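Local atomic coordinates of uncharacterized conserved (Bdellovibrio bacteriovorus, PDB entry 7O21), a protein that probably trims peptidoglycan as an LD-carboxypeptidase of the YkuD family, an activity linked to cell shape and curvature in this predatory bacterium. Residues S34-F39 with H248-Y253; Q208-Y213 with N237-Y242; Y244-L249 with L266-S271. One frame throughout, in Å; residues are numbered along the deposited sequence.

Interaction 1. Residues S34-F39 with H248-Y253; sequences SETEAF and HLSQPY
Gln-251 gives the 34-39 loop its main polar hold, through its backbone carbonyl and its backbone N-H. Gln-251 O accepts two bonds: Ser-34 OG comes in nearly along the C=O axis at 3.0 Å, and Glu-35 N enters at a wider slant. Gln-251 N donates almost straight (174°) to Glu-35 OE2 at 2.8 Å, on the anti side of the carboxylate. Gln-251 NE2 donates to Ile-33 O and Gly-60 O. A hydroxyl pair adds to the grip, Thr-36 OG1 lying 2.7 Å from Ser-250 OG.

The nonpolar part centres on Tyr-253. Ser-34 CB sits over the face of the Tyr-253 ring in a CH-pi contact, 4.0 Å from the centroid, while Phe-39 CB packs against Tyr-253 CE2 at 3.7 Å. The phenol OH of Tyr-253 accepts from Ser-40 N, just past the segment.

Within the loop, Ser-34 OG, held anti to its own N (chi1 167°), also accepts from Thr-36 N at 3.0 Å. This closes an ST turn, and a type I turn follows from Thr-36 to Phe-39. These compact turns link strand 30-32 to strand 42-47 of the YkuD domain and fasten the linker to the NTF2-like sheet.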
loop_
_atom_site.group_PDB
_atom_site.type_symbol
_atom_site.label_atom_id
_atom_site.label_comp_id
_atom_site.label_asym_id
_atom_site.label_seq_id
_atom_site.Cartn_x
_atom_site.Cartn_y
_atom_site.Cartn_z
ATOM N N SER A 34 19.998 -4.885 8.022
ATOM C CA SER A 34 20.687 -4.298 6.878
ATOM C C SER A 34 21.586 -3.147 7.325
ATOM O O SER A 34 21.274 -2.414 8.268
ATOM C CB SER A 34 19.690 -3.802 5.837
ATOM O OG SER A 34 20.347 -2.983 4.889
ATOM N N GLU A 35 22.724 -3.003 6.636
ATOM C CA GLU A 35 23.616 -1.871 6.890
ATOM C C GLU A 35 23.105 -0.570 6.274
ATOM O O GLU A 35 23.657 0.503 6.572
ATOM C CB GLU A 35 25.013 -2.147 6.334
ATOM C CG GLU A 35 25.055 -2.125 4.807
ATOM C CD GLU A 35 26.435 -2.458 4.256
ATOM O OE1 GLU A 35 27.438 -2.035 4.869
ATOM O OE2 GLU A 35 26.528 -3.153 3.223
ATOM N N THR A 36 22.085 -0.625 5.421
ATOM C CA THR A 36 21.660 0.547 4.661
ATOM C C THR A 36 20.926 1.539 5.573
ATOM O O THR A 36 19.877 1.221 6.140
ATOM C CB THR A 36 20.787 0.100 3.485
ATOM O OG1 THR A 36 21.588 -0.645 2.558
ATOM C CG2 THR A 36 20.173 1.288 2.768
ATOM N N GLU A 37 21.467 2.751 5.706
ATOM C CA GLU A 37 20.919 3.703 6.668
ATOM C C GLU A 37 19.564 4.274 6.250
ATOM O O GLU A 37 18.849 4.819 7.099
ATOM C CB GLU A 37 21.976 4.767 7.017
ATOM C CG GLU A 37 23.191 4.086 7.618
ATOM C CD GLU A 37 24.316 5.007 8.056
ATOM O OE1 GLU A 37 24.177 6.244 7.997
ATOM O OE2 GLU A 37 25.367 4.465 8.461
ATOM N N ALA A 38 19.187 4.152 4.976
ATOM C CA ALA A 38 17.842 4.522 4.560
ATOM C C ALA A 38 16.794 3.585 5.141
ATOM O O ALA A 38 15.614 3.951 5.191
ATOM C CB ALA A 38 17.750 4.518 3.033
ATOM N N PHE A 39 17.203 2.401 5.598
ATOM C CA PHE A 39 16.282 1.480 6.257
ATOM C C PHE A 39 16.404 1.725 7.756
ATOM O O PHE A 39 16.809 2.816 8.163
ATOM C CB PHE A 39 16.624 0.021 5.927
ATOM C CG PHE A 39 16.714 -0.276 4.436
ATOM C CD1 PHE A 39 15.963 0.430 3.508
ATOM C CD2 PHE A 39 17.561 -1.273 3.983
ATOM C CE1 PHE A 39 16.071 0.137 2.134
ATOM C CE2 PHE A 39 17.671 -1.576 2.628
ATOM C CZ PHE A 39 16.929 -0.876 1.712
ATOM N N HIS A 248 25.322 -5.755 -7.194
ATOM C CA HIS A 248 25.889 -5.573 -5.867
ATOM C C HIS A 248 24.767 -5.344 -4.867
ATOM O O HIS A 248 23.818 -4.603 -5.146
ATOM C CB HIS A 248 26.872 -4.401 -5.861
ATOM C CG HIS A 248 28.105 -4.657 -6.674
ATOM N ND1 HIS A 248 28.623 -3.736 -7.559
ATOM C CD2 HIS A 248 28.914 -5.742 -6.745
ATOM C CE1 HIS A 248 29.700 -4.239 -8.136
ATOM N NE2 HIS A 248 29.900 -5.455 -7.657
ATOM N N LEU A 249 24.876 -5.996 -3.710
ATOM C CA LEU A 249 23.855 -5.933 -2.674
ATOM C C LEU A 249 24.484 -5.424 -1.390
ATOM O O LEU A 249 25.526 -5.937 -0.965
ATOM C CB LEU A 249 23.292 -7.328 -2.398
ATOM C CG LEU A 249 22.856 -8.161 -3.602
ATOM C CD1 LEU A 249 22.369 -9.539 -3.160
ATOM C CD2 LEU A 249 21.785 -7.417 -4.342
ATOM N N SER A 250 23.852 -4.432 -0.764
ATOM C CA SER A 250 24.280 -4.053 0.570
ATOM C C SER A 250 23.980 -5.183 1.552
ATOM O O SER A 250 23.161 -6.074 1.296
ATOM C CB SER A 250 23.573 -2.775 1.017
ATOM O OG SER A 250 22.208 -3.022 1.342
ATOM N N GLN A 251 24.670 -5.159 2.673
ATOM C CA GLN A 251 24.402 -6.156 3.690
ATOM C C GLN A 251 22.899 -6.185 3.974
ATOM O O GLN A 251 22.325 -5.147 4.329
ATOM C CB GLN A 251 25.160 -5.830 4.968
ATOM C CG GLN A 251 24.775 -6.730 6.114
ATOM C CD GLN A 251 25.480 -6.323 7.377
ATOM O OE1 GLN A 251 26.712 -6.317 7.437
ATOM N NE2 GLN A 251 24.708 -5.973 8.397
ATOM N N PRO A 252 22.230 -7.321 3.791
ATOM C CA PRO A 252 20.768 -7.348 3.845
ATOM C C PRO A 252 20.192 -7.606 5.231
ATOM O O PRO A 252 20.848 -8.128 6.136
ATOM C CB PRO A 252 20.429 -8.542 2.939
ATOM C CG PRO A 252 21.569 -9.469 3.158
ATOM C CD PRO A 252 22.785 -8.574 3.248
ATOM N N TYR A 253 18.928 -7.182 5.396
ATOM C CA TYR A 253 18.060 -7.789 6.400
ATOM C C TYR A 253 17.840 -9.236 5.987
ATOM O O TYR A 253 17.613 -9.534 4.812
ATOM C CB TYR A 253 16.652 -7.167 6.410
ATOM C CG TYR A 253 16.409 -5.797 7.021
ATOM C CD1 TYR A 253 16.418 -5.585 8.396
ATOM C CD2 TYR A 253 16.065 -4.733 6.208
ATOM C CE1 TYR A 253 16.149 -4.317 8.928
ATOM C CE2 TYR A 253 15.804 -3.492 6.725
ATOM C CZ TYR A 253 15.822 -3.290 8.074
ATOM O OH TYR A 253 15.563 -2.015 8.539
#

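Interaction 2. Residues Q208-Y213 with N237-Y242; sequences QDIEKY and NLKSKY
Two hydrogen bonds and the flank of a lysine chain join the turn between helices 184-206 and 210-214 to the C-terminal end of helix 228-241, with Gln-208 and Lys-239 at the centre. The two side chains run antiparallel alongside one another, each reaching the other segment's backbone. Lys-239 is extended throughout, its CG anti to the backbone N (chi1 174°), and Lys-239 NZ donates to Gln-208 O at 3.0 Å, almost in line with the carbonyl. Its aliphatic part is used as well: Lys-239 CD lies 4.0 Å from both Gln-208 CB and Ile-210 CG1.

Gln-208 sends its amide the other way. Gln-208 NE2 gives Tyr-242 O a bond of 3.0 Å that is straight at N-H (177°) and lies in the plane of both the amide and the carbonyl, which fixes how the amide is turned. Gln-208 OE1 rests against the backbone of the partner helix, 3.3 Å from Lys-239 CA, and takes a bond of 2.8 Å from a water that also lies within bonding distance of Tyr-242 O.

The backbone at Gln-208 has positive phi (48°) and ends helix 184-206 in a Schellman motif. The next residue, Asp-209, is the N-cap of helix 210-214, its OD1 accepting from Lys-212 N from above the carboxylate plane. Lys-239 therefore binds the carbonyl exactly where one helix of the NTF2-like domain stops and the next begins. Tyr-242, which receives the amide, is likewise the first residue beyond its helix. Gln-208 also packs on Ile-245, and Leu-238 touches Pro-102 of the second subunit.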
loop_
_atom_site.group_PDB
_atom_site.type_symbol
_atom_site.label_atom_id
_atom_site.label_comp_id
_atom_site.label_asym_id
_atom_site.label_seq_id
_atom_site.Cartn_x
_atom_site.Cartn_y
_atom_site.Cartn_z
ATOM N N GLN A 208 24.698 -14.381 -15.163
ATOM C CA GLN A 208 23.634 -14.700 -16.107
ATOM C C GLN A 208 23.659 -16.181 -16.480
ATOM O O GLN A 208 23.542 -16.565 -17.645
ATOM C CB GLN A 208 23.655 -13.756 -17.308
ATOM C CG GLN A 208 23.607 -12.306 -16.855
ATOM C CD GLN A 208 23.375 -11.332 -17.983
ATOM O OE1 GLN A 208 22.241 -10.954 -18.283
ATOM N NE2 GLN A 208 24.460 -10.913 -18.620
ATOM N N ASP A 209 23.836 -17.020 -15.460
ATOM C CA ASP A 209 23.751 -18.475 -15.577
ATOM C C ASP A 209 22.277 -18.808 -15.394
ATOM O O ASP A 209 21.790 -18.989 -14.277
ATOM C CB ASP A 209 24.632 -19.125 -14.516
ATOM C CG ASP A 209 24.709 -20.635 -14.643
ATOM O OD1 ASP A 209 23.775 -21.260 -15.193
ATOM O OD2 ASP A 209 25.716 -21.192 -14.158
ATOM N N ILE A 210 21.539 -18.847 -16.503
ATOM C CA ILE A 210 20.086 -18.952 -16.399
ATOM C C ILE A 210 19.678 -20.285 -15.792
ATOM O O ILE A 210 18.738 -20.350 -14.990
ATOM C CB ILE A 210 19.392 -18.683 -17.745
ATOM C CG1 ILE A 210 19.854 -17.346 -18.321
ATOM C CG2 ILE A 210 17.872 -18.684 -17.558
ATOM C CD1 ILE A 210 19.683 -16.179 -17.373
ATOM N N GLU A 211 20.366 -21.371 -16.158
ATOM C CA GLU A 211 20.047 -22.663 -15.558
ATOM C C GLU A 211 20.171 -22.609 -14.037
ATOM O O GLU A 211 19.280 -23.066 -13.315
ATOM C CB GLU A 211 20.943 -23.760 -16.130
ATOM C CG GLU A 211 20.666 -25.113 -15.482
ATOM C CD GLU A 211 21.530 -26.228 -16.029
ATOM O OE1 GLU A 211 21.142 -26.835 -17.047
ATOM O OE2 GLU A 211 22.581 -26.509 -15.423
ATOM N N LYS A 212 21.272 -22.050 -13.536
ATOM C CA LYS A 212 21.449 -21.946 -12.092
ATOM C C LYS A 212 20.454 -20.963 -11.486
ATOM O O LYS A 212 19.798 -21.265 -10.482
ATOM C CB LYS A 212 22.889 -21.550 -11.763
ATOM C CG LYS A 212 23.194 -21.522 -10.265
ATOM C CD LYS A 212 23.016 -22.874 -9.622
ATOM C CE LYS A 212 23.355 -22.844 -8.132
ATOM N NZ LYS A 212 24.773 -22.477 -7.856
ATOM N N TYR A 213 20.317 -19.788 -12.098
ATOM C CA TYR A 213 19.428 -18.760 -11.563
ATOM C C TYR A 213 18.000 -19.281 -11.418
ATOM O O TYR A 213 17.335 -19.019 -10.403
ATOM C CB TYR A 213 19.490 -17.554 -12.494
ATOM C CG TYR A 213 18.558 -16.406 -12.205
ATOM C CD1 TYR A 213 18.890 -15.432 -11.272
ATOM C CD2 TYR A 213 17.384 -16.248 -12.924
ATOM C CE1 TYR A 213 18.054 -14.345 -11.048
ATOM C CE2 TYR A 213 16.552 -15.181 -12.709
ATOM C CZ TYR A 213 16.890 -14.232 -11.770
ATOM O OH TYR A 213 16.060 -13.162 -11.572
ATOM N N ASN A 237 16.247 -12.523 -22.467
ATOM C CA ASN A 237 16.357 -11.484 -23.487
ATOM C C ASN A 237 17.411 -10.450 -23.114
ATOM O O ASN A 237 18.181 -9.999 -23.970
ATOM C CB ASN A 237 15.003 -10.811 -23.718
ATOM C CG ASN A 237 15.042 -9.812 -24.863
ATOM O OD1 ASN A 237 15.574 -10.108 -25.931
ATOM N ND2 ASN A 237 14.497 -8.618 -24.639
ATOM N N LEU A 238 17.443 -10.037 -21.843
ATOM C CA LEU A 238 18.469 -9.097 -21.408
ATOM C C LEU A 238 19.856 -9.689 -21.602
ATOM O O LEU A 238 20.773 -9.012 -22.083
ATOM C CB LEU A 238 18.256 -8.725 -19.939
ATOM C CG LEU A 238 17.029 -7.885 -19.619
ATOM C CD1 LEU A 238 16.823 -7.804 -18.112
ATOM C CD2 LEU A 238 17.221 -6.511 -20.218
ATOM N N LYS A 239 20.024 -10.956 -21.226
ATOM C CA LYS A 239 21.304 -11.630 -21.412
ATOM C C LYS A 239 21.742 -11.598 -22.870
ATOM O O LYS A 239 22.931 -11.422 -23.164
ATOM C CB LYS A 239 21.215 -13.071 -20.913
ATOM C CG LYS A 239 22.470 -13.892 -21.193
ATOM C CD LYS A 239 22.319 -15.321 -20.710
ATOM C CE LYS A 239 23.626 -16.084 -20.897
ATOM N NZ LYS A 239 23.523 -17.500 -20.454
ATOM N N SER A 240 20.802 -11.791 -23.796
ATOM C CA SER A 240 21.175 -11.800 -25.206
ATOM C C SER A 240 21.724 -10.451 -25.650
ATOM O O SER A 240 22.559 -10.389 -26.562
ATOM C CB SER A 240 19.975 -12.194 -26.067
ATOM O OG SER A 240 19.059 -11.122 -26.190
ATOM N N LYS A 241 21.274 -9.365 -25.022
ATOM C CA LYS A 241 21.640 -8.016 -25.438
ATOM C C LYS A 241 22.811 -7.432 -24.664
ATOM O O LYS A 241 23.575 -6.641 -25.226
ATOM C CB LYS A 241 20.441 -7.072 -25.312
ATOM C CG LYS A 241 19.234 -7.502 -26.128
ATOM C CD LYS A 241 18.250 -6.357 -26.325
ATOM C CE LYS A 241 17.378 -6.138 -25.097
ATOM N NZ LYS A 241 16.876 -4.736 -25.026
ATOM N N TYR A 242 22.970 -7.794 -23.393
ATOM C CA TYR A 242 23.982 -7.201 -22.521
ATOM C C TYR A 242 24.757 -8.355 -21.908
ATOM O O TYR A 242 24.285 -8.985 -20.954
ATOM C CB TYR A 242 23.325 -6.337 -21.451
ATOM C CG TYR A 242 22.481 -5.241 -22.047
ATOM C CD1 TYR A 242 22.993 -4.409 -23.033
ATOM C CD2 TYR A 242 21.159 -5.062 -21.658
ATOM C CE1 TYR A 242 22.223 -3.410 -23.600
ATOM C CE2 TYR A 242 20.378 -4.065 -22.220
ATOM C CZ TYR A 242 20.917 -3.241 -23.191
ATOM O OH TYR A 242 20.151 -2.247 -23.756
HETATM O O HOH W 1 21.864 -8.376 -19.305
#

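Interaction 3. Residues Y244-L249 with L266-S271; sequences YIKVHL and LQRYES
Lys-246, Arg-268 and Glu-270 bury the most surface here, and they stand together on one face of the antiparallel sheet. Glu-270 OE1 is the shared acceptor. Arg-268 NH1 meets Glu-270 OE1 at 2.8 Å in the guanidinium plane, though from above the carboxylate plane, in a salt bridge along the strand. Lys-246 NZ makes a long one across the strands, 3.7 Å from Glu-270 OE1, with its CD even nearer to that oxygen. Bends at chi3 (116°) and chi4 curl the lysine chain, which runs alongside Glu-270. Lys-246 NZ is 4.1 Å from Arg-268 NH1, a like-charge approach that the shared carboxylate probably offsets. Tyr-277 OH takes the bond from Arg-268 NE.

Their backbones, with that of His-248, carry the pairing of this beta hairpin, strands 246-257 and 260-270 of the NTF2-like sheet. Lys-246 pairs with Glu-270 and His-248 with Arg-268, each a hydrogen-bonded pair with two N-H to O bonds.

On the opposite face Val-247 and Tyr-269 form a non-hydrogen-bonded pair. Ile-245 CD1 packs 3.8 Å from Tyr-269 CE2, and Trp-205 of helix 184-206 packs on Val-247 from this side.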
loop_
_atom_site.group_PDB
_atom_site.type_symbol
_atom_site.label_atom_id
_atom_site.label_comp_id
_atom_site.label_asym_id
_atom_site.label_seq_id
_atom_site.Cartn_x
_atom_site.Cartn_y
_atom_site.Cartn_z
ATOM N N TYR A 244 27.616 -8.680 -20.148
ATOM C CA TYR A 244 28.179 -8.608 -18.806
ATOM C C TYR A 244 27.393 -7.616 -17.968
ATOM O O TYR A 244 27.174 -6.471 -18.384
ATOM C CB TYR A 244 29.659 -8.214 -18.837
ATOM C CG TYR A 244 30.540 -9.239 -19.515
ATOM C CD1 TYR A 244 30.848 -10.441 -18.893
ATOM C CD2 TYR A 244 31.058 -9.004 -20.781
ATOM C CE1 TYR A 244 31.654 -11.383 -19.516
ATOM C CE2 TYR A 244 31.861 -9.933 -21.407
ATOM C CZ TYR A 244 32.157 -11.121 -20.773
ATOM O OH TYR A 244 32.960 -12.044 -21.407
ATOM N N ILE A 245 26.969 -8.061 -16.785
ATOM C CA ILE A 245 26.295 -7.202 -15.823
ATOM C C ILE A 245 26.982 -7.331 -14.470
ATOM O O ILE A 245 27.762 -8.253 -14.220
ATOM C CB ILE A 245 24.784 -7.510 -15.708
ATOM C CG1 ILE A 245 24.558 -8.923 -15.162
ATOM C CG2 ILE A 245 24.084 -7.313 -17.055
ATOM C CD1 ILE A 245 23.110 -9.194 -14.737
ATOM N N LYS A 246 26.687 -6.365 -13.599
ATOM C CA LYS A 246 27.189 -6.336 -12.233
ATOM C C LYS A 246 25.992 -6.179 -11.310
ATOM O O LYS A 246 25.150 -5.306 -11.536
ATOM C CB LYS A 246 28.117 -5.134 -12.033
ATOM C CG LYS A 246 29.502 -5.273 -12.664
ATOM C CD LYS A 246 30.056 -3.896 -13.018
ATOM C CE LYS A 246 31.312 -3.555 -12.240
ATOM N NZ LYS A 246 30.999 -2.878 -10.948
ATOM N N VAL A 247 25.915 -7.021 -10.280
ATOM C CA VAL A 247 24.864 -6.930 -9.269
ATOM C C VAL A 247 25.538 -6.852 -7.908
ATOM O O VAL A 247 26.255 -7.779 -7.516
ATOM C CB VAL A 247 23.893 -8.122 -9.316
ATOM C CG1 VAL A 247 22.780 -7.929 -8.278
ATOM C CG2 VAL A 247 23.328 -8.303 -10.718
ATOM N N HIS A 248 25.322 -5.755 -7.194
ATOM C CA HIS A 248 25.889 -5.573 -5.867
ATOM C C HIS A 248 24.767 -5.344 -4.867
ATOM O O HIS A 248 23.818 -4.603 -5.146
ATOM C CB HIS A 248 26.872 -4.401 -5.861
ATOM C CG HIS A 248 28.105 -4.657 -6.674
ATOM N ND1 HIS A 248 28.623 -3.736 -7.559
ATOM C CD2 HIS A 248 28.914 -5.742 -6.745
ATOM C CE1 HIS A 248 29.700 -4.239 -8.136
ATOM N NE2 HIS A 248 29.900 -5.455 -7.657
ATOM N N LEU A 249 24.876 -5.996 -3.710
ATOM C CA LEU A 249 23.855 -5.933 -2.674
ATOM C C LEU A 249 24.484 -5.424 -1.390
ATOM O O LEU A 249 25.526 -5.937 -0.965
ATOM C CB LEU A 249 23.292 -7.328 -2.398
ATOM C CG LEU A 249 22.856 -8.161 -3.602
ATOM C CD1 LEU A 249 22.369 -9.539 -3.160
ATOM C CD2 LEU A 249 21.785 -7.417 -4.342
ATOM N N LEU A 266 19.720 -2.992 -0.376
ATOM C CA LEU A 266 19.908 -1.964 -1.397
ATOM C C LEU A 266 20.744 -2.564 -2.529
ATOM O O LEU A 266 21.867 -3.031 -2.305
ATOM C CB LEU A 266 20.590 -0.732 -0.803
ATOM C CG LEU A 266 20.690 0.481 -1.739
ATOM C CD1 LEU A 266 19.309 1.002 -2.097
ATOM C CD2 LEU A 266 21.483 1.594 -1.072
ATOM N N GLN A 267 20.178 -2.587 -3.727
ATOM C CA GLN A 267 20.759 -3.285 -4.869
ATOM C C GLN A 267 21.246 -2.292 -5.910
ATOM O O GLN A 267 20.510 -1.381 -6.295
ATOM C CB GLN A 267 19.692 -4.177 -5.493
ATOM C CG GLN A 267 20.079 -4.821 -6.824
ATOM C CD GLN A 267 18.882 -5.480 -7.492
ATOM O OE1 GLN A 267 18.441 -6.544 -7.071
ATOM N NE2 GLN A 267 18.321 -4.824 -8.493
ATOM N N ARG A 268 22.476 -2.480 -6.366
ATOM C CA ARG A 268 23.014 -1.742 -7.501
ATOM C C ARG A 268 23.095 -2.706 -8.678
ATOM O O ARG A 268 23.729 -3.760 -8.574
ATOM C CB ARG A 268 24.398 -1.193 -7.175
ATOM C CG ARG A 268 24.977 -0.309 -8.272
ATOM C CD ARG A 268 26.416 0.062 -7.946
ATOM N NE ARG A 268 26.942 1.052 -8.887
ATOM C CZ ARG A 268 27.544 0.745 -10.030
ATOM N NH1 ARG A 268 27.692 -0.526 -10.377
ATOM N NH2 ARG A 268 28.001 1.711 -10.821
ATOM N N TYR A 269 22.438 -2.351 -9.777
ATOM C CA TYR A 269 22.438 -3.135 -11.010
ATOM C C TYR A 269 23.116 -2.324 -12.105
ATOM O O TYR A 269 22.752 -1.167 -12.335
ATOM C CB TYR A 269 20.996 -3.423 -11.450
ATOM C CG TYR A 269 20.904 -4.299 -12.683
ATOM C CD1 TYR A 269 20.889 -3.747 -13.954
ATOM C CD2 TYR A 269 20.827 -5.675 -12.559
ATOM C CE1 TYR A 269 20.808 -4.558 -15.075
ATOM C CE2 TYR A 269 20.733 -6.484 -13.658
ATOM C CZ TYR A 269 20.740 -5.923 -14.909
ATOM O OH TYR A 269 20.636 -6.753 -15.995
ATOM N N GLU A 270 24.070 -2.936 -12.796
ATOM C CA GLU A 270 24.789 -2.249 -13.866
ATOM C C GLU A 270 24.912 -3.133 -15.094
ATOM O O GLU A 270 25.373 -4.272 -15.003
ATOM C CB GLU A 270 26.194 -1.831 -13.426
ATOM C CG GLU A 270 26.991 -1.172 -14.560
ATOM C CD GLU A 270 28.229 -0.427 -14.081
ATOM O OE1 GLU A 270 28.711 -0.707 -12.968
ATOM O OE2 GLU A 270 28.729 0.438 -14.829
ATOM N N SER A 271 24.534 -2.585 -16.239
ATOM C CA SER A 271 24.933 -3.106 -17.535
ATOM C C SER A 271 25.678 -2.001 -18.273
ATOM O O SER A 271 25.807 -0.874 -17.786
ATOM C CB SER A 271 23.715 -3.530 -18.347
ATOM O OG SER A 271 22.998 -2.373 -18.741
#

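All three contacts lie on or beside the NTF2-like sheet. Interactions 1 and 3 share His-248 and Leu-249 of strand 246-257, with centres about 14 Å apart; Ser-250 N and Leu-266 O, 2.9 Å apart, probably hydrogen-bond between them. Interaction 2 lies about 14 Å from interaction 3, centre to centre, and about 25 Å from interaction 1. It touches interaction 3 but not interaction 1. Along the chain, 34-39 comes first, interaction 2 closes within the loop spanned by interaction 1, and interaction 3 follows on the hairpin. One strand thus runs from the helical end of the domain to the linker that leads into the YkuD domain.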